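Local coordinates for beta-glycosidase (Bacteroides caccae, PDB 6T2R), which probably cleaves mucin O-glycans from within the chain, as an endo-acting family 16 glycoside hydrolase, at residues Thr60-Asp64 with Asp65-Glu69; Asp193-Asp197 with Ser198-His202; Gly242-Pro246 with Ala247-Val251. One frame throughout, in Å; residues are numbered along the deposited sequence.

Interaction 1: Thr60-Asp64 with Asp65-Glu69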
ATOM      1  N   THR A  60      10.009  -3.933 -11.914  1.00 32.41           N
ATOM      2  CA  THR A  60       9.617  -3.046 -13.030  1.00 33.47           C
ATOM      3  C   THR A  60       9.774  -1.585 -12.615  1.00 31.53           C
ATOM      4  O   THR A  60       9.511  -0.693 -13.479  1.00 34.40           O
ATOM      5  CB  THR A  60       8.177  -3.397 -13.405  1.00 34.54           C
ATOM      6  OG1 THR A  60       7.386  -3.283 -12.209  1.00 30.92           O
ATOM      7  CG2 THR A  60       8.086  -4.784 -14.011  1.00 33.34           C
ATOM      8  N   GLN A  61      10.111  -1.351 -11.336  1.00 31.55           N
ATOM      9  CA  GLN A  61      10.018  -0.002 -10.718  1.00 31.20           C
ATOM     10  C   GLN A  61      11.022   0.858 -11.461  1.00 32.16           C
ATOM     11  O   GLN A  61      12.075   0.294 -11.835  1.00 31.04           O
ATOM     12  CB  GLN A  61      10.246  -0.077  -9.215  1.00 30.07           C
ATOM     13  CG  GLN A  61       9.165  -0.889  -8.499  1.00 32.53           C
ATOM     14  CD  GLN A  61       7.747  -0.338  -8.558  1.00 31.57           C
ATOM     15  OE1 GLN A  61       7.530   0.877  -8.577  1.00 26.85           O
ATOM     16  NE2 GLN A  61       6.765  -1.239  -8.589  1.00 23.57           N
ATOM     17  N   SER A  62      10.661   2.097 -11.763  1.00 31.88           N
ATOM     18  CA  SER A  62      11.381   2.925 -12.778  1.00 30.70           C
ATOM     19  C   SER A  62      11.334   4.403 -12.407  1.00 31.66           C
ATOM     20  O   SER A  62      10.298   4.851 -11.856  1.00 33.62           O
ATOM     21  CB  SER A  62      10.802   2.704 -14.130  1.00 29.44           C
ATOM     22  OG  SER A  62      11.290   3.637 -15.061  1.00 27.09           O
ATOM     23  N   PHE A  63      12.402   5.131 -12.736  1.00 32.16           N
ATOM     24  CA  PHE A  63      12.470   6.612 -12.613  1.00 35.05           C
ATOM     25  C   PHE A  63      11.957   7.262 -13.905  1.00 33.04           C
ATOM     26  O   PHE A  63      11.824   8.470 -13.947  1.00 30.27           O
ATOM     27  CB  PHE A  63      13.880   7.077 -12.246  1.00 36.60           C
ATOM     28  CG  PHE A  63      14.312   6.700 -10.849  1.00 40.12           C
ATOM     29  CD1 PHE A  63      13.389   6.323  -9.883  1.00 39.37           C
ATOM     30  CD2 PHE A  63      15.649   6.723 -10.500  1.00 39.36           C
ATOM     31  CE1 PHE A  63      13.800   5.971  -8.609  1.00 42.37           C
ATOM     32  CE2 PHE A  63      16.054   6.383  -9.219  1.00 43.90           C
ATOM     33  CZ  PHE A  63      15.130   6.013  -8.275  1.00 41.65           C
ATOM     34  N   ASP A  64      11.552   6.471 -14.892  1.00 33.31           N
ATOM     35  CA  ASP A  64      11.059   6.991 -16.197  1.00 33.17           C
ATOM     36  C   ASP A  64       9.831   7.885 -15.994  1.00 31.53           C
ATOM     37  O   ASP A  64       8.807   7.385 -15.490  1.00 29.44           O
ATOM     38  CB  ASP A  64      10.707   5.862 -17.175  1.00 34.16           C
ATOM     39  CG  ASP A  64      10.723   6.382 -18.591  1.00 39.15           C
ATOM     40  OD1 ASP A  64      10.101   7.455 -18.828  1.00 43.10           O
ATOM     41  OD2 ASP A  64      11.405   5.753 -19.429  1.00 39.00           O
ATOM     42  N   ASP A  65       9.894   9.119 -16.502  1.00 34.28           N
ATOM     43  CA  ASP A  65       8.800  10.121 -16.403  1.00 34.80           C
ATOM     44  C   ASP A  65       7.519   9.589 -17.044  1.00 31.23           C
ATOM     45  O   ASP A  65       6.424  10.023 -16.671  1.00 30.16           O
ATOM     46  CB  ASP A  65       9.207  11.448 -17.032  1.00 36.71           C
ATOM     47  CG  ASP A  65      10.193  12.210 -16.185  1.00 39.96           C
ATOM     48  OD1 ASP A  65      10.200  11.991 -14.963  1.00 37.61           O
ATOM     49  OD2 ASP A  65      10.945  13.023 -16.755  1.00 40.35           O
ATOM     50  N   ARG A  66       7.633   8.655 -17.958  1.00 28.99           N
ATOM     51  CA  ARG A  66       6.438   8.107 -18.636  1.00 30.33           C
ATOM     52  C   ARG A  66       5.640   7.217 -17.681  1.00 30.97           C
ATOM     53  O   ARG A  66       4.580   6.725 -18.108  1.00 32.07           O
ATOM     54  CB  ARG A  66       6.851   7.360 -19.899  1.00 33.48           C
ATOM     55  CG  ARG A  66       7.332   8.270 -21.027  1.00 34.29           C
ATOM     56  CD  ARG A  66       7.895   7.460 -22.175  1.00 35.41           C
ATOM     57  NE  ARG A  66       8.999   6.663 -21.659  1.00 46.38           N
ATOM     58  CZ  ARG A  66       9.607   5.638 -22.278  1.00 55.31           C
ATOM     59  NH1 ARG A  66       9.238   5.235 -23.487  1.00 52.09           N
ATOM     60  NH2 ARG A  66      10.603   5.008 -21.677  1.00 52.10           N
ATOM     61  N   CYS A  67       6.108   6.996 -16.450  1.00 30.75           N
ATOM     62  CA  CYS A  67       5.394   6.125 -15.481  1.00 30.97           C
ATOM     63  C   CYS A  67       4.597   6.970 -14.462  1.00 30.95           C
ATOM     64  O   CYS A  67       3.911   6.400 -13.596  1.00 30.06           O
ATOM     65  CB  CYS A  67       6.383   5.189 -14.803  1.00 31.48           C
ATOM     66  SG  CYS A  67       7.049   3.921 -15.915  1.00 32.30           S
ATOM     67  N   TYR A  68       4.691   8.290 -14.547  1.00 30.37           N
ATOM     68  CA  TYR A  68       4.195   9.243 -13.518  1.00 29.95           C
ATOM     69  C   TYR A  68       3.440  10.378 -14.208  1.00 28.47           C
ATOM     70  O   TYR A  68       3.885  10.816 -15.270  1.00 30.82           O
ATOM     71  CB  TYR A  68       5.362   9.816 -12.728  1.00 26.47           C
ATOM     72  CG  TYR A  68       6.166   8.760 -12.036  1.00 28.51           C
ATOM     73  CD1 TYR A  68       7.155   8.068 -12.707  1.00 28.65           C
ATOM     74  CD2 TYR A  68       5.913   8.433 -10.718  1.00 28.55           C
ATOM     75  CE1 TYR A  68       7.902   7.088 -12.072  1.00 32.67           C
ATOM     76  CE2 TYR A  68       6.617   7.426 -10.081  1.00 30.63           C
ATOM     77  CZ  TYR A  68       7.626   6.767 -10.750  1.00 32.25           C
ATOM     78  OH  TYR A  68       8.348   5.817 -10.100  1.00 33.70           O
ATOM     79  N   GLU A  69       2.309  10.790 -13.646  1.00 28.08           N
ATOM     80  CA  GLU A  69       1.552  11.978 -14.106  1.00 29.57           C
ATOM     81  C   GLU A  69       0.801  12.602 -12.929  1.00 28.75           C
ATOM     82  O   GLU A  69       0.369  11.861 -12.055  1.00 29.75           O
ATOM     83  CB  GLU A  69       0.637  11.602 -15.260  1.00 28.18           C
ATOM     84  CG  GLU A  69       0.154  12.825 -15.996  1.00 33.03           C
ATOM     85  CD  GLU A  69      -0.835  12.551 -17.111  1.00 34.02           C
ATOM     86  OE1 GLU A  69      -1.486  13.526 -17.555  1.00 32.99           O
ATOM     87  OE2 GLU A  69      -0.968  11.356 -17.509  1.00 29.55           O
TER
HETATM   88  O   HOH W   1       8.787   3.131  -9.521  1.00 25.68           O
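A short 3-10 turn, Asp65-Cys67, leads into strand 68-71; Asp64, just before it, binds the backbone N-H groups of Arg66 and Cys67 and the Arg66 side chain. Arg66 grips the Asp64 carboxylate side-on. OD2 of Asp64 takes NH2 of Arg66 at a short 2.5 Å, and OD1 of Asp64 takes NE of Arg66 at 3.1 Å. Both bonds are almost straight and lie in the guanidinium plane. The two flat groups are nevertheless 39° apart, and the nitrogens come from above the carboxylate. OD1 of Asp64 also receives the backbone N of Arg66 at 2.9 Å, from the same face as NE. A bend at chi3 (-59°) folds the Arg66 chain back to make this grip. The backbone closes alongside, with Cys67 N donating to Asp64 O at 2.9 Å. Ser62 OG accepts Asp64 N, 2.9 Å away, in an ST turn. Tyr68 brings its ring edge to the carbonyls of Ser62 and Asp64. OH of Tyr68 lies 2.8 Å from Ser62 O, but Gly96 O is a second acceptor for its one proton. Water 1 donates to Tyr68 OH and accepts from Ser62 N. The second charge partner of Arg66 is Asp83, while Asp65 pairs with Arg49, which also makes a cation-pi contact with Tyr68. The buried side chain of Cys67 touches Leu93 of strand 92-98 and Ile80 of strand 74-81, so the turn packs against both.

Interaction 2: Asp193-Asp197 with Ser198-His202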
ATOM      1  N   ASP A 193      -6.709   0.049  10.075  1.00 23.13           N
ATOM      2  CA  ASP A 193      -6.605   0.659  11.422  1.00 25.44           C
ATOM      3  C   ASP A 193      -5.605  -0.159  12.239  1.00 25.53           C
ATOM      4  O   ASP A 193      -5.746  -1.448  12.271  1.00 26.92           O
ATOM      5  CB  ASP A 193      -7.965   0.685  12.122  1.00 27.48           C
ATOM      6  CG  ASP A 193      -9.047   1.480  11.398  1.00 29.44           C
ATOM      7  OD1 ASP A 193      -8.699   2.276  10.463  1.00 26.86           O
ATOM      8  OD2 ASP A 193     -10.238   1.302  11.770  1.00 26.92           O
ATOM      9  N   PHE A 194      -4.612   0.527  12.824  1.00 24.65           N
ATOM     10  CA  PHE A 194      -3.599  -0.059  13.738  1.00 23.21           C
ATOM     11  C   PHE A 194      -4.055   0.125  15.184  1.00 26.89           C
ATOM     12  O   PHE A 194      -4.256   1.282  15.607  1.00 28.42           O
ATOM     13  CB  PHE A 194      -2.244   0.614  13.574  1.00 22.77           C
ATOM     14  CG  PHE A 194      -1.519   0.307  12.284  1.00 24.16           C
ATOM     15  CD1 PHE A 194      -1.860   0.955  11.100  1.00 22.85           C
ATOM     16  CD2 PHE A 194      -0.471  -0.595  12.259  1.00 23.07           C
ATOM     17  CE1 PHE A 194      -1.180   0.704   9.922  1.00 23.68           C
ATOM     18  CE2 PHE A 194       0.220  -0.828  11.081  1.00 24.15           C
ATOM     19  CZ  PHE A 194      -0.139  -0.189   9.916  1.00 24.71           C
ATOM     20  N   TRP A 195      -4.238  -0.985  15.903  1.00 26.93           N
ATOM     21  CA  TRP A 195      -4.458  -1.004  17.371  1.00 25.93           C
ATOM     22  C   TRP A 195      -3.407  -1.896  18.022  1.00 27.60           C
ATOM     23  O   TRP A 195      -2.812  -2.755  17.355  1.00 28.32           O
ATOM     24  CB  TRP A 195      -5.872  -1.473  17.716  1.00 24.91           C
ATOM     25  CG  TRP A 195      -6.972  -0.742  16.998  1.00 26.55           C
ATOM     26  CD1 TRP A 195      -7.790  -1.239  16.023  1.00 23.33           C
ATOM     27  CD2 TRP A 195      -7.396   0.618  17.215  1.00 21.82           C
ATOM     28  NE1 TRP A 195      -8.710  -0.303  15.646  1.00 24.00           N
ATOM     29  CE2 TRP A 195      -8.491   0.849  16.359  1.00 24.15           C
ATOM     30  CE3 TRP A 195      -7.003   1.622  18.088  1.00 22.00           C
ATOM     31  CZ2 TRP A 195      -9.176   2.059  16.330  1.00 24.31           C
ATOM     32  CZ3 TRP A 195      -7.677   2.825  18.055  1.00 24.16           C
ATOM     33  CH2 TRP A 195      -8.745   3.037  17.189  1.00 23.25           C
ATOM     34  N   PRO A 196      -3.195  -1.748  19.347  1.00 26.63           N
ATOM     35  CA  PRO A 196      -2.234  -2.575  20.074  1.00 29.32           C
ATOM     36  C   PRO A 196      -2.459  -4.078  19.897  1.00 29.78           C
ATOM     37  O   PRO A 196      -1.482  -4.797  19.849  1.00 29.16           O
ATOM     38  CB  PRO A 196      -2.421  -2.163  21.543  1.00 29.45           C
ATOM     39  CG  PRO A 196      -2.887  -0.706  21.421  1.00 31.30           C
ATOM     40  CD  PRO A 196      -3.822  -0.748  20.227  1.00 28.32           C
ATOM     41  N   ASP A 197      -3.715  -4.514  19.769  1.00 29.09           N
ATOM     42  CA  ASP A 197      -4.072  -5.952  19.828  1.00 24.94           C
ATOM     43  C   ASP A 197      -4.588  -6.455  18.480  1.00 24.28           C
ATOM     44  O   ASP A 197      -5.059  -7.598  18.445  1.00 26.64           O
ATOM     45  CB  ASP A 197      -5.159  -6.182  20.860  1.00 26.48           C
ATOM     46  CG  ASP A 197      -6.538  -5.768  20.353  1.00 25.95           C
ATOM     47  OD1 ASP A 197      -6.671  -4.687  19.763  1.00 24.74           O
ATOM     48  OD2 ASP A 197      -7.470  -6.519  20.579  1.00 26.17           O
ATOM     49  N   SER A 198      -4.587  -5.643  17.424  1.00 24.98           N
ATOM     50  CA  SER A 198      -5.273  -6.018  16.161  1.00 26.31           C
ATOM     51  C   SER A 198      -5.068  -4.977  15.068  1.00 26.50           C
ATOM     52  O   SER A 198      -4.927  -3.769  15.379  1.00 25.59           O
ATOM     53  CB  SER A 198      -6.738  -6.219  16.378  1.00 26.72           C
ATOM     54  OG  SER A 198      -7.306  -4.998  16.850  1.00 30.80           O
ATOM     55  N   LEU A 199      -5.131  -5.446  13.824  1.00 26.64           N
ATOM     56  CA  LEU A 199      -5.288  -4.596  12.630  1.00 25.75           C
ATOM     57  C   LEU A 199      -6.709  -4.821  12.107  1.00 28.02           C
ATOM     58  O   LEU A 199      -7.138  -5.974  12.129  1.00 28.58           O
ATOM     59  CB  LEU A 199      -4.249  -4.952  11.564  1.00 25.23           C
ATOM     60  CG  LEU A 199      -2.775  -4.919  11.965  1.00 26.61           C
ATOM     61  CD1 LEU A 199      -1.897  -5.124  10.720  1.00 25.29           C
ATOM     62  CD2 LEU A 199      -2.397  -3.635  12.701  1.00 26.43           C
ATOM     63  N   VAL A 200      -7.393  -3.768  11.650  1.00 27.82           N
ATOM     64  CA  VAL A 200      -8.747  -3.874  11.024  1.00 26.65           C
ATOM     65  C   VAL A 200      -8.692  -3.241   9.631  1.00 26.73           C
ATOM     66  O   VAL A 200      -8.348  -2.044   9.552  1.00 23.69           O
ATOM     67  CB  VAL A 200      -9.835  -3.189  11.861  1.00 26.80           C
ATOM     68  CG1 VAL A 200     -11.198  -3.420  11.236  1.00 27.53           C
ATOM     69  CG2 VAL A 200      -9.805  -3.623  13.333  1.00 27.77           C
ATOM     70  N   PHE A 201      -9.019  -4.038   8.603  1.00 25.69           N
ATOM     71  CA  PHE A 201      -8.989  -3.662   7.166  1.00 25.91           C
ATOM     72  C   PHE A 201     -10.387  -3.272   6.706  1.00 26.09           C
ATOM     73  O   PHE A 201     -11.339  -3.963   7.058  1.00 26.16           O
ATOM     74  CB  PHE A 201      -8.450  -4.818   6.334  1.00 26.50           C
ATOM     75  CG  PHE A 201      -6.980  -5.082   6.556  1.00 25.59           C
ATOM     76  CD1 PHE A 201      -6.000  -4.413   5.824  1.00 27.52           C
ATOM     77  CD2 PHE A 201      -6.572  -6.001   7.500  1.00 24.70           C
ATOM     78  CE1 PHE A 201      -4.646  -4.661   6.038  1.00 25.01           C
ATOM     79  CE2 PHE A 201      -5.222  -6.255   7.707  1.00 23.79           C
ATOM     80  CZ  PHE A 201      -4.264  -5.605   6.973  1.00 24.04           C
ATOM     81  N   HIS A 202     -10.479  -2.187   5.953  1.00 25.45           N
ATOM     82  CA  HIS A 202     -11.741  -1.629   5.429  1.00 27.71           C
ATOM     83  C   HIS A 202     -11.538  -1.352   3.951  1.00 29.12           C
ATOM     84  O   HIS A 202     -10.418  -1.002   3.558  1.00 27.77           O
ATOM     85  CB  HIS A 202     -12.157  -0.340   6.161  1.00 27.51           C
ATOM     86  CG  HIS A 202     -12.456  -0.528   7.606  1.00 29.62           C
ATOM     87  ND1 HIS A 202     -11.525  -0.258   8.592  1.00 34.45           N
ATOM     88  CD2 HIS A 202     -13.563  -1.001   8.234  1.00 30.41           C
ATOM     89  CE1 HIS A 202     -12.068  -0.517   9.773  1.00 39.16           C
ATOM     90  NE2 HIS A 202     -13.324  -0.998   9.577  1.00 29.28           N
TER
HETATM   91  O   HOH W   2      -9.430   1.336   7.901  1.00 23.18           O
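Asp193 and His202 stand on the same face of a tight antiparallel hairpin and cross at about a right angle. Their carboxylate and ring planes are 46° apart. OD2 of Asp193 comes to the ring edge, 3.3 Å from CE1 of His202. Water 2 joins the pair, 2.8 Å from Asp193 OD1 and 2.7 Å from His202 ND1. It donates to the carboxylate and lies in the plane of the imidazole. Arg109 forms a salt bridge with the same OD1, so that oxygen has both a charged partner and a water.

Trp195 and Val200 share this face. Here CG2 of Val200 meets the edge of the indole, 4.1 Å from Trp195 CD1. Val200 has CG2 anti to its carbonyl carbon, beside the backbone N, and this methyl is the one that reaches the indole. On the reverse face Phe194 and Leu199 lie side by side and point the same way. CD2 of Leu199 touches CD2 of Phe194 at 3.6 Å, neither squarely over the ring nor at its edge.

A type I turn from Trp195 to Ser198 closes the hairpin. Trp195 N donates to Ser198 O at 2.9 Å, while the return bond from Ser198 N to Trp195 O is weak. Ser198 OG donates to Asp197 OD1 at 3.0 Å from well above the carboxylate plane; chi1 of Asp197 (77°) turns the group back toward Ser198.

Strand 187-195 pairs on with strand 108-116, and strand 198-203 with strand 206-212. Leu199 also packs on Val144 of strand 143-145 and Val160 of strand 155-161.

Interaction 3: Gly242-Pro246 with Ala247-Val251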
ATOM      1  N   GLY A 242       0.374 -13.742 -12.711  1.00 35.79           N
ATOM      2  CA  GLY A 242       0.411 -14.469 -13.994  1.00 33.59           C
ATOM      3  C   GLY A 242       1.034 -13.589 -15.055  1.00 35.76           C
ATOM      4  O   GLY A 242       1.665 -12.547 -14.700  1.00 34.78           O
ATOM      5  N   THR A 243       0.878 -13.958 -16.318  1.00 36.71           N
ATOM      6  CA  THR A 243       1.629 -13.304 -17.420  1.00 40.80           C
ATOM      7  C   THR A 243       0.980 -11.961 -17.737  1.00 36.64           C
ATOM      8  O   THR A 243      -0.240 -11.818 -17.622  1.00 40.31           O
ATOM      9  CB  THR A 243       1.712 -14.190 -18.672  1.00 48.81           C
ATOM     10  OG1 THR A 243       0.378 -14.587 -19.008  1.00 54.96           O
ATOM     11  CG2 THR A 243       2.595 -15.410 -18.486  1.00 50.24           C
ATOM     12  N   VAL A 244       1.783 -11.021 -18.192  1.00 39.89           N
ATOM     13  CA  VAL A 244       1.297  -9.720 -18.731  1.00 40.78           C
ATOM     14  C   VAL A 244       0.823  -9.890 -20.185  1.00 39.71           C
ATOM     15  O   VAL A 244       1.561 -10.486 -20.969  1.00 37.69           O
ATOM     16  CB  VAL A 244       2.407  -8.658 -18.650  1.00 37.55           C
ATOM     17  CG1 VAL A 244       1.901  -7.326 -19.173  1.00 37.25           C
ATOM     18  CG2 VAL A 244       2.994  -8.535 -17.245  1.00 36.19           C
ATOM     19  N   ASP A 245      -0.310  -9.278 -20.533  1.00 40.36           N
ATOM     20  CA  ASP A 245      -0.759  -9.077 -21.933  1.00 39.61           C
ATOM     21  C   ASP A 245      -0.471  -7.642 -22.363  1.00 40.03           C
ATOM     22  O   ASP A 245      -1.197  -6.718 -22.004  1.00 38.90           O
ATOM     23  CB  ASP A 245      -2.235  -9.411 -22.094  1.00 38.45           C
ATOM     24  CG  ASP A 245      -2.692  -9.291 -23.534  1.00 40.53           C
ATOM     25  OD1 ASP A 245      -1.864  -8.927 -24.413  1.00 38.44           O
ATOM     26  OD2 ASP A 245      -3.872  -9.517 -23.748  1.00 44.43           O
ATOM     27  N   PRO A 246       0.574  -7.417 -23.184  1.00 41.03           N
ATOM     28  CA  PRO A 246       1.025  -6.069 -23.491  1.00 36.99           C
ATOM     29  C   PRO A 246      -0.106  -5.306 -24.177  1.00 34.89           C
ATOM     30  O   PRO A 246      -0.120  -4.114 -24.083  1.00 34.14           O
ATOM     31  CB  PRO A 246       2.228  -6.263 -24.421  1.00 42.98           C
ATOM     32  CG  PRO A 246       2.036  -7.634 -25.006  1.00 41.23           C
ATOM     33  CD  PRO A 246       1.327  -8.434 -23.928  1.00 44.48           C
ATOM     34  N   ALA A 247      -1.056  -6.014 -24.792  1.00 34.93           N
ATOM     35  CA  ALA A 247      -2.237  -5.404 -25.452  1.00 35.72           C
ATOM     36  C   ALA A 247      -3.061  -4.585 -24.455  1.00 35.55           C
ATOM     37  O   ALA A 247      -3.857  -3.761 -24.908  1.00 37.34           O
ATOM     38  CB  ALA A 247      -3.113  -6.454 -26.091  1.00 33.93           C
ATOM     39  N   ASP A 248      -2.944  -4.871 -23.160  1.00 38.01           N
ATOM     40  CA  ASP A 248      -3.702  -4.198 -22.070  1.00 34.42           C
ATOM     41  C   ASP A 248      -2.903  -3.011 -21.531  1.00 35.99           C
ATOM     42  O   ASP A 248      -3.379  -2.381 -20.539  1.00 32.89           O
ATOM     43  CB  ASP A 248      -3.996  -5.165 -20.924  1.00 36.11           C
ATOM     44  CG  ASP A 248      -5.160  -6.096 -21.183  1.00 37.03           C
ATOM     45  OD1 ASP A 248      -5.914  -5.889 -22.183  1.00 35.08           O
ATOM     46  OD2 ASP A 248      -5.318  -7.001 -20.384  1.00 33.04           O
ATOM     47  N   LEU A 249      -1.746  -2.708 -22.135  1.00 33.71           N
ATOM     48  CA  LEU A 249      -0.914  -1.553 -21.722  1.00 35.21           C
ATOM     49  C   LEU A 249      -1.020  -0.430 -22.754  1.00 37.35           C
ATOM     50  O   LEU A 249      -1.330  -0.673 -23.911  1.00 38.30           O
ATOM     51  CB  LEU A 249       0.531  -2.020 -21.552  1.00 35.02           C
ATOM     52  CG  LEU A 249       0.706  -3.235 -20.642  1.00 32.63           C
ATOM     53  CD1 LEU A 249       2.175  -3.505 -20.412  1.00 35.40           C
ATOM     54  CD2 LEU A 249      -0.003  -3.061 -19.315  1.00 31.69           C
ATOM     55  N   PRO A 250      -0.764   0.834 -22.343  1.00 36.49           N
ATOM     56  CA  PRO A 250      -0.392   1.152 -20.961  1.00 32.09           C
ATOM     57  C   PRO A 250      -1.593   1.066 -20.003  1.00 33.50           C
ATOM     58  O   PRO A 250      -2.735   1.029 -20.443  1.00 30.82           O
ATOM     59  CB  PRO A 250       0.139   2.585 -21.076  1.00 33.15           C
ATOM     60  CG  PRO A 250      -0.695   3.178 -22.180  1.00 31.87           C
ATOM     61  CD  PRO A 250      -0.829   2.042 -23.173  1.00 36.37           C
ATOM     62  N   VAL A 251      -1.311   0.962 -18.703  1.00 34.20           N
ATOM     63  CA  VAL A 251      -2.357   0.880 -17.652  1.00 29.84           C
ATOM     64  C   VAL A 251      -2.007   1.889 -16.561  1.00 29.40           C
ATOM     65  O   VAL A 251      -0.792   2.155 -16.341  1.00 28.76           O
ATOM     66  CB  VAL A 251      -2.493  -0.557 -17.144  1.00 31.33           C
ATOM     67  CG1 VAL A 251      -1.302  -0.970 -16.287  1.00 33.92           C
ATOM     68  CG2 VAL A 251      -3.807  -0.741 -16.410  1.00 32.34           C
TER
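Asp245 O accepts the backbone N-H of Asp248 at 2.8 Å, in a nearly straight bond. The N-H comes in from above the plane of the carbonyl, 37° out of it. One residue further on the pattern repeats, and Leu249 N donates to Pro246 O at 2.9 Å. These two successive bonds wind the chain through a single short 3-10 turn.

The Asp245 side chain adds a third bond. Its CG stands anti to the backbone N (chi1 -177°), which sends the carboxylate forward along the chain. OD1 of Asp245 then accepts the backbone N of Ala247 at 3.0 Å. This bond to the residue two places on is an Asx turn. The N-H meets the carboxylate from above its plane, 56° out of it. CB of Ala247 lies 3.2 Å from OD1 of Asp245.

The apolar part of the contact lies at Leu249. CD1 of Leu249 meets CG1 of Val244 at 4.0 Å. The two side chains cross at about a right angle. CB of Leu249 lies close to Pro246 O, beside the bond from Leu249 N. Tyr92 of strand 92-98 touches Val244, Pro246 and Leu249. A cis peptide bond then joins Leu249 to Pro250, just ahead of strand 251-263.

Asp245 and Asp248 bring like charges together, with their OD2 atoms 4.4 Å apart. OD2 of Asp248 has partners elsewhere, in Lys120 N and His152 NE2. These bonds would be expected to offset part of the repulsion. The bond from Ala247 N to OD1 of Asp245 may also ease the charge there somewhat. The chemistry therefore implies a turn fixed mainly by backbone N-H groups, with one aspartate serving the turn itself and the other fastening it to a neighbouring loop.

The three contacts follow one another along the chain, each closing before the next opens. Interactions 1 and 3 lie on the same side of the chain's centre, their own centres about 16 Å apart. Their nearest atoms are about 7 Å apart. Both pack on strands 74-81 and 92-98, and side chains of each reach Ile80. Interaction 2 lies on the opposite side, its centre about 32 Å and about 34 Å from those of interactions 1 and 3. Strand 251-263, entered from interaction 3, pairs with both strand 74-81 and strand 108-116, and the latter pairs with the hairpin of interaction 2. Local turns thus mark distant ends of one antiparallel framework, consistent with the beta-sandwich of family 16.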